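Long-range contacts in Non-structural protein NS1 (Murine minute virus, PDB 4R94), which nicks viral DNA with its N-terminal endonuclease domain, the part present here, and unwinds it with a helicase to initiate and direct replication of the viral genome: residues A[42-47]-A[81-86]; A[30-35]-A[124-129]; A[102-107]-A[142-147]. One frame throughout, in Å; residues are numbered along the deposited sequence.

How the interactions relate
From the N terminus, strand 24-31 comes first. Its end, residues 30-35, pairs with 124-129 in interaction 2 and closes the longest loop. Interaction 1 lies within that loop: residues 42-47 follow strand 40-42 and meet the start of helix 81-104. The same helix ends in interaction 3, where 102-107 meets the start of helix 142-160. Because 102-107 lies inside the loop of interaction 2 and 142-147 beyond it, interactions 2 and 3 cross. Interactions 1 and 3 follow in series, their centres about 28 Å apart. Interactions 1 and 2 touch where Trp44 packs on Trp126. The contacts tie the loop after strand 40-42, helix 81-104, the central sheet and helix 142-160 together within the nuclease domain.

Interaction 1 of 3, residues A[42-47]-A[81-86]; sequences IGWNSY and EMTKKQ
The side-chain amide of Gln86 binds the backbone of Tyr47 at both ends. Its OE1 accepts from Tyr47 N at 2.9 Å, with the donor in the plane of the amide carbonyl. Its NE2 donates to Tyr47 O, also 2.9 Å, and reaches that oxygen from above the peptide plane, 65° out of it. The Gln86 side chain leaves the helix with CG anti to the backbone N (chi1 180°) and then bends at chi2. Gln86 CG lies 3.7 Å from Trp44 CZ3, and the two side chains point opposite ways where they pass. The segment 42-47 holds a type I beta turn from Gly43 to Ser46, and Gln86 fastens the exit of this turn to the first turns of helix 81-104. Inside the turn, Gly43 N donates to Ser46 OG. Asn45 CB sits over the centre of the Trp44 ring, 3.6 Å above its plane. At the edge of the same ring, Thr83 OG1 lies in plane, 3.8 Å from Trp44 CZ2. A water bridges Thr83 OG1 and Asn45 ND2, accepting from the amide nitrogen. Met82 SD approaches the same ND2. Beyond the contact, Trp120 meets the Trp44 ring edge-to-face, and Lys48 NZ donates to Asn45 O.

Interaction 2 of 3, residues A[30-35]-A[124-129]; sequences FKNENV and QGWHCH. With MG (magnesium ion), chain B.
Phe30, near the end of strand 24-31, pairs with Cys128 on strand 125-134, which strand 112-121 flanks on its other side. The two form an antiparallel hydrogen-bonded pair. Phe30 N donates to Cys128 O at 2.8 Å and nearly straight (171°), and Cys128 N donates back to Phe30 O. The same Phe30 O takes a CA-H...O contact from His127. Trp126 lays its CZ3 3.7 Å from Lys31 CA, and its CH2 lies near Phe30 O. Where the strands part, a water lies between Asn32 OD1 and Trp126 O, though its protons cannot serve every acceptor near it. Asn32 ND2 is tied to Trp44 O, and Trp126 NE1 to His118. This is the central sheet of the nuclease domain, and His127-Cys128-His129 matches RCR-2, the HUH motif of rolling-circle initiators. His127 and His129 bind magnesium through NE2, at 2.3 Å and 2.2 Å. Glu119 and three waters complete the site. His127 ND1 donates to Gly125 O at 3.0 Å, in the plane of the ring. With the metal at NE2, that bond holds the imidazole in its rotation. The Gly125 carbonyl would probably make NE2 a somewhat stronger electron-pair donor to magnesium.

Interaction 3 of 3, residues A[102-107]-A[142-147]; sequences LNTKNI and GKWWRR
Lys105 reaches across to Trp144 and lies over one face of its indole. The contact joins the C-terminal end of helix 81-104 to the first turns of helix 142-160. The first helix ends in a Schellman motif, with Asn106 at positive phi and Ile107 N bonded back to Leu102 O. Lys105 stands just before Asn106, and its CB points toward the second helix. Lys105 CG is anti to the carbonyl carbon (chi1 -70°) and comes within 3.9 Å of Trp144 CH2. The chain then bends at chi2, and CD keeps to the same ring atom. CE makes the main contact. Lys105 CE sits 3.5 Å above the Trp144 ring plane, offset toward the rim, and makes a CH-pi contact with the six-membered ring. Lys105 NZ ends 5.0 Å from the centroid of the Trp144 six-membered ring, still over the face, in a cation-pi interaction. The Lys105 chain and the Trp144 indole run antiparallel to each other.

Thr104 comes to the same indole from a different direction. Its CG2 lies at the edge, in plane, near CH2 and CZ2. Trp144 in turn places its CZ3 over one face of Trp145, offset toward the rim. Trp145 points its own edge at the first helix. There it meets Leu102 and Ile107, and Phe137 and Phe26 also meet its ring, so its indole belongs to a cluster of apolar side chains between helix and sheet. Ile107 CD1 is the more distant of the two, 4.4 Å from Trp145 CZ2. Leu102 CD2 comes closer, 3.7 Å from Trp145 CH2.

Interaction 1 of 3, residues A[42-47]-A[81-86]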
loop_
_atom_site.group_PDB
_atom_site.type_symbol
_atom_site.label_atom_id
_atom_site.label_comp_id
_atom_site.label_asym_id
_atom_site.label_seq_id
_atom_site.Cartn_x
_atom_site.Cartn_y
_atom_site.Cartn_z
ATOM N N ILE A 42 -10.050 13.957 12.810
ATOM C CA ILE A 42 -9.635 12.628 12.398
ATOM C C ILE A 42 -8.540 12.788 11.361
ATOM O O ILE A 42 -8.819 13.068 10.196
ATOM C CB ILE A 42 -10.814 11.821 11.823
ATOM C CG1 ILE A 42 -12.017 11.908 12.767
ATOM C CG2 ILE A 42 -10.407 10.367 11.584
ATOM C CD1 ILE A 42 -13.241 11.196 12.250
ATOM N N GLY A 43 -7.292 12.650 11.800
ATOM C CA GLY A 43 -6.153 12.863 10.933
ATOM C C GLY A 43 -5.698 11.565 10.306
ATOM O O GLY A 43 -6.358 10.524 10.460
ATOM N N TRP A 44 -4.565 11.625 9.623
ATOM C CA TRP A 44 -4.053 10.488 8.862
ATOM C C TRP A 44 -3.733 9.319 9.787
ATOM O O TRP A 44 -3.821 8.146 9.383
ATOM C CB TRP A 44 -2.820 10.894 8.063
ATOM C CG TRP A 44 -1.539 10.850 8.841
ATOM C CD1 TRP A 44 -0.968 11.878 9.547
ATOM C CD2 TRP A 44 -0.655 9.734 8.974
ATOM N NE1 TRP A 44 0.203 11.455 10.125
ATOM C CE2 TRP A 44 0.424 10.145 9.783
ATOM C CE3 TRP A 44 -0.675 8.417 8.497
ATOM C CZ2 TRP A 44 1.470 9.289 10.125
ATOM C CZ3 TRP A 44 0.365 7.576 8.829
ATOM C CH2 TRP A 44 1.420 8.008 9.643
ATOM N N ASN A 45 -3.370 9.642 11.029
ATOM C CA ASN A 45 -2.931 8.644 11.984
ATOM C C ASN A 45 -3.931 8.452 13.122
ATOM O O ASN A 45 -3.552 8.158 14.247
ATOM C CB ASN A 45 -1.546 9.012 12.536
ATOM C CG ASN A 45 -1.508 10.399 13.170
ATOM O OD1 ASN A 45 -2.544 11.026 13.392
ATOM N ND2 ASN A 45 -0.304 10.868 13.491
ATOM N N SER A 46 -5.217 8.612 12.819
ATOM C CA SER A 46 -6.252 8.414 13.824
ATOM C C SER A 46 -6.891 7.039 13.705
ATOM O O SER A 46 -8.060 6.875 14.037
ATOM C CB SER A 46 -7.335 9.492 13.701
ATOM O OG SER A 46 -6.810 10.779 13.974
ATOM N N TYR A 47 -6.116 6.055 13.253
ATOM C CA TYR A 47 -6.637 4.709 13.004
ATOM C C TYR A 47 -5.767 3.653 13.675
ATOM O O TYR A 47 -5.327 2.686 13.042
ATOM C CB TYR A 47 -6.723 4.467 11.488
ATOM C CG TYR A 47 -7.590 5.482 10.782
ATOM C CD1 TYR A 47 -8.969 5.300 10.687
ATOM C CD2 TYR A 47 -7.039 6.631 10.227
ATOM C CE1 TYR A 47 -9.779 6.227 10.052
ATOM C CE2 TYR A 47 -7.840 7.565 9.573
ATOM C CZ TYR A 47 -9.211 7.355 9.492
ATOM O OH TYR A 47 -10.017 8.276 8.848
ATOM N N GLU A 81 7.430 6.855 16.768
ATOM C CA GLU A 81 6.845 5.569 17.091
ATOM C C GLU A 81 5.395 5.480 16.626
ATOM O O GLU A 81 4.971 4.427 16.141
ATOM C CB GLU A 81 6.938 5.312 18.594
ATOM C CG GLU A 81 8.369 5.134 19.059
ATOM C CD GLU A 81 9.095 4.059 18.272
ATOM O OE1 GLU A 81 8.537 2.948 18.130
ATOM O OE2 GLU A 81 10.216 4.325 17.785
ATOM N N MET A 82 4.648 6.578 16.765
ATOM C CA MET A 82 3.237 6.598 16.368
ATOM C C MET A 82 3.110 6.392 14.863
ATOM O O MET A 82 2.180 5.744 14.385
ATOM C CB MET A 82 2.562 7.914 16.769
ATOM C CG MET A 82 1.119 8.044 16.267
ATOM S SD MET A 82 0.171 9.414 16.977
ATOM C CE MET A 82 0.274 9.034 18.719
ATOM N N THR A 83 4.060 6.953 14.126
ATOM C CA THR A 83 4.053 6.873 12.671
ATOM C C THR A 83 4.306 5.437 12.211
ATOM O O THR A 83 3.564 4.896 11.378
ATOM C CB THR A 83 5.084 7.835 12.085
ATOM O OG1 THR A 83 4.614 9.181 12.265
ATOM C CG2 THR A 83 5.299 7.576 10.591
ATOM N N LYS A 84 5.338 4.813 12.759
ATOM C CA LYS A 84 5.624 3.412 12.463
ATOM C C LYS A 84 4.439 2.513 12.794
ATOM O O LYS A 84 4.045 1.665 11.995
ATOM C CB LYS A 84 6.863 2.941 13.228
ATOM C CG LYS A 84 8.179 3.455 12.636
ATOM C CD LYS A 84 9.369 3.166 13.560
ATOM C CE LYS A 84 9.458 1.693 13.920
ATOM N NZ LYS A 84 10.522 1.418 14.941
ATOM N N LYS A 85 3.869 2.694 13.977
ATOM C CA LYS A 85 2.726 1.887 14.370
ATOM C C LYS A 85 1.570 2.025 13.387
ATOM O O LYS A 85 0.952 1.028 12.998
ATOM C CB LYS A 85 2.251 2.273 15.763
ATOM C CG LYS A 85 1.272 1.271 16.341
ATOM C CD LYS A 85 1.400 1.219 17.846
ATOM C CE LYS A 85 0.910 -0.111 18.400
ATOM N NZ LYS A 85 1.863 -1.234 18.172
ATOM N N GLN A 86 1.272 3.253 12.990
ATOM C CA GLN A 86 0.140 3.448 12.094
ATOM C C GLN A 86 0.419 2.835 10.729
ATOM O O GLN A 86 -0.493 2.258 10.110
ATOM C CB GLN A 86 -0.211 4.929 11.968
ATOM C CG GLN A 86 -1.398 5.206 11.030
ATOM C CD GLN A 86 -2.718 4.711 11.602
ATOM O OE1 GLN A 86 -3.425 5.462 12.276
ATOM N NE2 GLN A 86 -3.054 3.439 11.339
HETATM O O HOH W 1 2.600 10.205 13.604
#

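Interaction 2 of 3, residues A[30-35]-A[124-129]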
loop_
_atom_site.group_PDB
_atom_site.type_symbol
_atom_site.label_atom_id
_atom_site.label_comp_id
_atom_site.label_asym_id
_atom_site.label_seq_id
_atom_site.Cartn_x
_atom_site.Cartn_y
_atom_site.Cartn_z
ATOM N N PHE A 30 -3.999 3.505 -1.917
ATOM C CA PHE A 30 -4.822 3.539 -0.714
ATOM C C PHE A 30 -4.410 4.773 0.054
ATOM O O PHE A 30 -3.214 5.012 0.272
ATOM C CB PHE A 30 -4.619 2.282 0.136
ATOM C CG PHE A 30 -5.273 1.030 -0.425
ATOM C CD1 PHE A 30 -4.769 0.404 -1.562
ATOM C CD2 PHE A 30 -6.358 0.459 0.230
ATOM C CE1 PHE A 30 -5.360 -0.758 -2.054
ATOM C CE2 PHE A 30 -6.950 -0.701 -0.247
ATOM C CZ PHE A 30 -6.459 -1.314 -1.386
ATOM N N LYS A 31 -5.384 5.575 0.461
ATOM C CA LYS A 31 -5.028 6.778 1.214
ATOM C C LYS A 31 -6.081 7.123 2.235
ATOM O O LYS A 31 -7.065 6.410 2.397
ATOM C CB LYS A 31 -4.819 7.957 0.262
ATOM C CG LYS A 31 -6.069 8.363 -0.463
ATOM C CD LYS A 31 -5.732 9.371 -1.561
ATOM C CE LYS A 31 -6.919 9.622 -2.460
ATOM N NZ LYS A 31 -6.511 10.451 -3.645
ATOM N N ASN A 32 -5.858 8.215 2.946
ATOM C CA ASN A 32 -6.942 8.816 3.714
ATOM C C ASN A 32 -6.773 10.320 3.629
ATOM O O ASN A 32 -5.772 10.816 3.106
ATOM C CB ASN A 32 -7.003 8.316 5.165
ATOM C CG ASN A 32 -5.719 8.537 5.952
ATOM O OD1 ASN A 32 -4.963 9.466 5.704
ATOM N ND2 ASN A 32 -5.498 7.684 6.946
ATOM N N GLU A 33 -7.805 11.029 4.050
ATOM C CA GLU A 33 -7.797 12.489 4.017
ATOM C C GLU A 33 -8.272 12.945 5.368
ATOM O O GLU A 33 -8.955 12.207 6.067
ATOM C CB GLU A 33 -8.694 13.029 2.901
ATOM C CG GLU A 33 -8.205 12.639 1.515
ATOM C CD GLU A 33 -9.148 13.043 0.413
ATOM O OE1 GLU A 33 -10.184 13.673 0.719
ATOM O OE2 GLU A 33 -8.846 12.720 -0.762
ATOM N N ASN A 34 -7.885 14.151 5.749
ATOM C CA ASN A 34 -8.260 14.687 7.047
ATOM C C ASN A 34 -9.738 15.000 7.121
ATOM O O ASN A 34 -10.328 15.470 6.141
ATOM C CB ASN A 34 -7.442 15.935 7.335
ATOM C CG ASN A 34 -5.975 15.639 7.400
ATOM O OD1 ASN A 34 -5.569 14.621 7.965
ATOM N ND2 ASN A 34 -5.163 16.514 6.803
ATOM N N VAL A 35 -10.348 14.700 8.268
ATOM C CA VAL A 35 -11.778 14.885 8.424
ATOM C C VAL A 35 -12.053 15.535 9.768
ATOM O O VAL A 35 -11.441 15.176 10.766
ATOM C CB VAL A 35 -12.549 13.540 8.332
ATOM C CG1 VAL A 35 -14.041 13.761 8.545
ATOM C CG2 VAL A 35 -12.311 12.887 6.985
ATOM N N GLN A 124 0.021 15.164 0.082
ATOM C CA GLN A 124 -0.985 14.276 0.682
ATOM C C GLN A 124 -0.514 13.504 1.913
ATOM O O GLN A 124 -1.339 12.979 2.656
ATOM C CB GLN A 124 -1.485 13.265 -0.351
ATOM C CG GLN A 124 -0.458 12.201 -0.719
ATOM C CD GLN A 124 -0.994 11.200 -1.725
ATOM O OE1 GLN A 124 -2.042 10.592 -1.510
ATOM N NE2 GLN A 124 -0.279 11.030 -2.842
ATOM N N GLY A 125 0.792 13.409 2.130
ATOM C CA GLY A 125 1.290 12.664 3.271
ATOM C C GLY A 125 1.207 11.172 3.018
ATOM O O GLY A 125 1.481 10.734 1.905
ATOM N N TRP A 126 0.822 10.401 4.033
ATOM C CA TRP A 126 0.869 8.938 3.926
ATOM C C TRP A 126 -0.061 8.431 2.844
ATOM O O TRP A 126 -1.209 8.858 2.740
ATOM C CB TRP A 126 0.509 8.240 5.248
ATOM C CG TRP A 126 0.339 6.770 4.991
ATOM C CD1 TRP A 126 1.328 5.823 4.962
ATOM C CD2 TRP A 126 -0.881 6.094 4.661
ATOM N NE1 TRP A 126 0.788 4.592 4.654
ATOM C CE2 TRP A 126 -0.562 4.734 4.455
ATOM C CE3 TRP A 126 -2.214 6.501 4.541
ATOM C CZ2 TRP A 126 -1.534 3.777 4.109
ATOM C CZ3 TRP A 126 -3.179 5.551 4.205
ATOM C CH2 TRP A 126 -2.828 4.206 3.989
ATOM N N HIS A 127 0.444 7.496 2.044
ATOM C CA HIS A 127 -0.395 6.754 1.110
ATOM C C HIS A 127 0.292 5.444 0.798
ATOM O O HIS A 127 1.467 5.269 1.108
ATOM C CB HIS A 127 -0.660 7.549 -0.167
ATOM C CG HIS A 127 0.573 7.930 -0.917
ATOM N ND1 HIS A 127 1.453 8.899 -0.472
ATOM C CD2 HIS A 127 1.071 7.478 -2.091
ATOM C CE1 HIS A 127 2.427 9.036 -1.353
ATOM N NE2 HIS A 127 2.228 8.179 -2.339
ATOM N N CYS A 128 -0.438 4.522 0.183
ATOM C CA CYS A 128 0.115 3.203 -0.071
ATOM C C CYS A 128 -0.182 2.767 -1.498
ATOM O O CYS A 128 -1.340 2.612 -1.889
ATOM C CB CYS A 128 -0.444 2.209 0.965
ATOM S SG CYS A 128 0.276 0.579 0.808
ATOM N N HIS A 129 0.875 2.617 -2.287
ATOM C CA HIS A 129 0.760 2.079 -3.628
ATOM C C HIS A 129 0.578 0.573 -3.604
ATOM O O HIS A 129 1.268 -0.136 -2.873
ATOM C CB HIS A 129 2.002 2.413 -4.437
ATOM C CG HIS A 129 2.161 3.868 -4.701
ATOM N ND1 HIS A 129 1.660 4.465 -5.834
ATOM C CD2 HIS A 129 2.767 4.842 -3.985
ATOM C CE1 HIS A 129 1.963 5.752 -5.816
ATOM N NE2 HIS A 129 2.627 6.009 -4.701
HETATM MG MG MG B . 3.578 7.923 -4.141
HETATM O O HOH W 2 -3.656 12.133 2.646
HETATM O O HOH W 3 -2.758 10.521 4.424
HETATM O O HOH W 4 2.101 9.066 -5.130
HETATM O O HOH W 5 4.697 9.614 -3.441
HETATM O O HOH W 6 4.530 7.960 -5.958
#

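Interaction 3 of 3, residues A[102-107]-A[142-147]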
loop_
_atom_site.group_PDB
_atom_site.type_symbol
_atom_site.label_atom_id
_atom_site.label_comp_id
_atom_site.label_asym_id
_atom_site.label_seq_id
_atom_site.Cartn_x
_atom_site.Cartn_y
_atom_site.Cartn_z
ATOM N N LEU A 102 -9.878 -10.826 -3.338
ATOM C CA LEU A 102 -9.434 -12.088 -3.941
ATOM C C LEU A 102 -10.400 -13.229 -3.588
ATOM O O LEU A 102 -10.742 -14.045 -4.450
ATOM C CB LEU A 102 -8.021 -12.447 -3.485
ATOM C CG LEU A 102 -6.882 -11.573 -4.029
ATOM C CD1 LEU A 102 -5.578 -12.000 -3.377
ATOM C CD2 LEU A 102 -6.799 -11.680 -5.529
ATOM N N ASN A 103 -10.826 -13.279 -2.329
ATOM C CA ASN A 103 -11.786 -14.299 -1.900
ATOM C C ASN A 103 -13.083 -14.203 -2.696
ATOM O O ASN A 103 -13.635 -15.219 -3.141
ATOM C CB ASN A 103 -12.089 -14.189 -0.405
ATOM C CG ASN A 103 -11.016 -14.813 0.459
ATOM O OD1 ASN A 103 -10.232 -15.644 -0.003
ATOM N ND2 ASN A 103 -10.984 -14.428 1.731
ATOM N N THR A 104 -13.565 -12.975 -2.885
ATOM C CA THR A 104 -14.796 -12.751 -3.636
ATOM C C THR A 104 -14.713 -13.382 -5.020
ATOM O O THR A 104 -15.688 -13.952 -5.514
ATOM C CB THR A 104 -15.099 -11.246 -3.754
ATOM O OG1 THR A 104 -15.477 -10.763 -2.464
ATOM C CG2 THR A 104 -16.229 -10.982 -4.733
ATOM N N LYS A 105 -13.530 -13.311 -5.620
ATOM C CA LYS A 105 -13.302 -13.819 -6.962
ATOM C C LYS A 105 -12.769 -15.251 -6.986
ATOM O O LYS A 105 -12.457 -15.771 -8.060
ATOM C CB LYS A 105 -12.329 -12.902 -7.707
ATOM C CG LYS A 105 -12.902 -11.535 -8.066
ATOM C CD LYS A 105 -14.214 -11.689 -8.813
ATOM C CE LYS A 105 -14.429 -10.569 -9.813
ATOM N NZ LYS A 105 -13.815 -10.888 -11.134
ATOM N N ASN A 106 -12.660 -15.870 -5.815
ATOM C CA ASN A 106 -12.096 -17.217 -5.679
ATOM C C ASN A 106 -10.709 -17.326 -6.297
ATOM O O ASN A 106 -10.381 -18.325 -6.951
ATOM C CB ASN A 106 -13.024 -18.252 -6.317
ATOM C CG ASN A 106 -14.406 -18.227 -5.719
ATOM O OD1 ASN A 106 -14.572 -18.359 -4.508
ATOM N ND2 ASN A 106 -15.409 -18.024 -6.559
ATOM N N ILE A 107 -9.902 -16.283 -6.122
ATOM C CA ILE A 107 -8.544 -16.290 -6.638
ATOM C C ILE A 107 -7.570 -16.814 -5.592
ATOM O O ILE A 107 -7.485 -16.291 -4.473
ATOM C CB ILE A 107 -8.108 -14.883 -7.110
ATOM C CG1 ILE A 107 -9.010 -14.411 -8.252
ATOM C CG2 ILE A 107 -6.693 -14.925 -7.604
ATOM C CD1 ILE A 107 -8.762 -12.972 -8.680
ATOM N N GLY A 142 -10.969 -3.444 -13.739
ATOM C CA GLY A 142 -10.322 -2.441 -12.902
ATOM C C GLY A 142 -11.265 -1.585 -12.084
ATOM O O GLY A 142 -11.063 -1.401 -10.875
ATOM N N LYS A 143 -12.298 -1.054 -12.731
ATOM C CA LYS A 143 -13.284 -0.215 -12.044
ATOM C C LYS A 143 -13.987 -0.949 -10.908
ATOM O O LYS A 143 -14.172 -0.388 -9.830
ATOM C CB LYS A 143 -14.327 0.298 -13.032
ATOM C CG LYS A 143 -13.805 1.378 -13.969
ATOM C CD LYS A 143 -14.645 1.434 -15.234
ATOM C CE LYS A 143 -14.591 2.807 -15.870
ATOM N NZ LYS A 143 -15.326 3.804 -15.039
ATOM N N TRP A 144 -14.390 -2.190 -11.169
ATOM C CA TRP A 144 -14.998 -3.033 -10.149
ATOM C C TRP A 144 -14.040 -3.257 -8.982
ATOM O O TRP A 144 -14.448 -3.184 -7.818
ATOM C CB TRP A 144 -15.420 -4.380 -10.745
ATOM C CG TRP A 144 -16.087 -5.313 -9.773
ATOM C CD1 TRP A 144 -17.427 -5.427 -9.535
ATOM C CD2 TRP A 144 -15.447 -6.282 -8.930
ATOM N NE1 TRP A 144 -17.661 -6.404 -8.594
ATOM C CE2 TRP A 144 -16.463 -6.945 -8.209
ATOM C CE3 TRP A 144 -14.116 -6.650 -8.713
ATOM C CZ2 TRP A 144 -16.185 -7.951 -7.287
ATOM C CZ3 TRP A 144 -13.843 -7.653 -7.803
ATOM C CH2 TRP A 144 -14.873 -8.292 -7.099
ATOM N N TRP A 145 -12.773 -3.514 -9.299
ATOM C CA TRP A 145 -11.776 -3.756 -8.259
ATOM C C TRP A 145 -11.622 -2.515 -7.390
ATOM O O TRP A 145 -11.605 -2.618 -6.158
ATOM C CB TRP A 145 -10.424 -4.165 -8.873
ATOM C CG TRP A 145 -10.210 -5.658 -8.854
ATOM C CD1 TRP A 145 -10.626 -6.557 -9.796
ATOM C CD2 TRP A 145 -9.550 -6.417 -7.835
ATOM N NE1 TRP A 145 -10.254 -7.832 -9.427
ATOM C CE2 TRP A 145 -9.594 -7.771 -8.225
ATOM C CE3 TRP A 145 -8.918 -6.079 -6.626
ATOM C CZ2 TRP A 145 -9.040 -8.793 -7.447
ATOM C CZ3 TRP A 145 -8.359 -7.092 -5.861
ATOM C CH2 TRP A 145 -8.426 -8.436 -6.274
ATOM N N ARG A 146 -11.524 -1.338 -8.013
ATOM C CA ARG A 146 -11.387 -0.110 -7.226
ATOM C C ARG A 146 -12.583 0.094 -6.308
ATOM O O ARG A 146 -12.426 0.464 -5.143
ATOM C CB ARG A 146 -11.221 1.122 -8.116
ATOM C CG ARG A 146 -10.799 2.383 -7.333
ATOM C CD ARG A 146 -11.448 3.665 -7.879
ATOM N NE ARG A 146 -12.894 3.653 -7.663
ATOM C CZ ARG A 146 -13.484 3.919 -6.499
ATOM N NH1 ARG A 146 -12.751 4.222 -5.435
ATOM N NH2 ARG A 146 -14.813 3.877 -6.390
ATOM N N ARG A 147 -13.780 -0.148 -6.824
ATOM C CA ARG A 147 -14.976 0.031 -6.004
ATOM C C ARG A 147 -15.017 -0.925 -4.810
ATOM O O ARG A 147 -15.293 -0.504 -3.684
ATOM C CB ARG A 147 -16.235 -0.143 -6.850
ATOM C CG ARG A 147 -17.510 0.046 -6.042
ATOM C CD ARG A 147 -18.721 0.177 -6.945
ATOM N NE ARG A 147 -18.808 -0.926 -7.899
ATOM C CZ ARG A 147 -19.332 -2.115 -7.616
ATOM N NH1 ARG A 147 -19.815 -2.358 -6.405
ATOM N NH2 ARG A 147 -19.372 -3.062 -8.543
#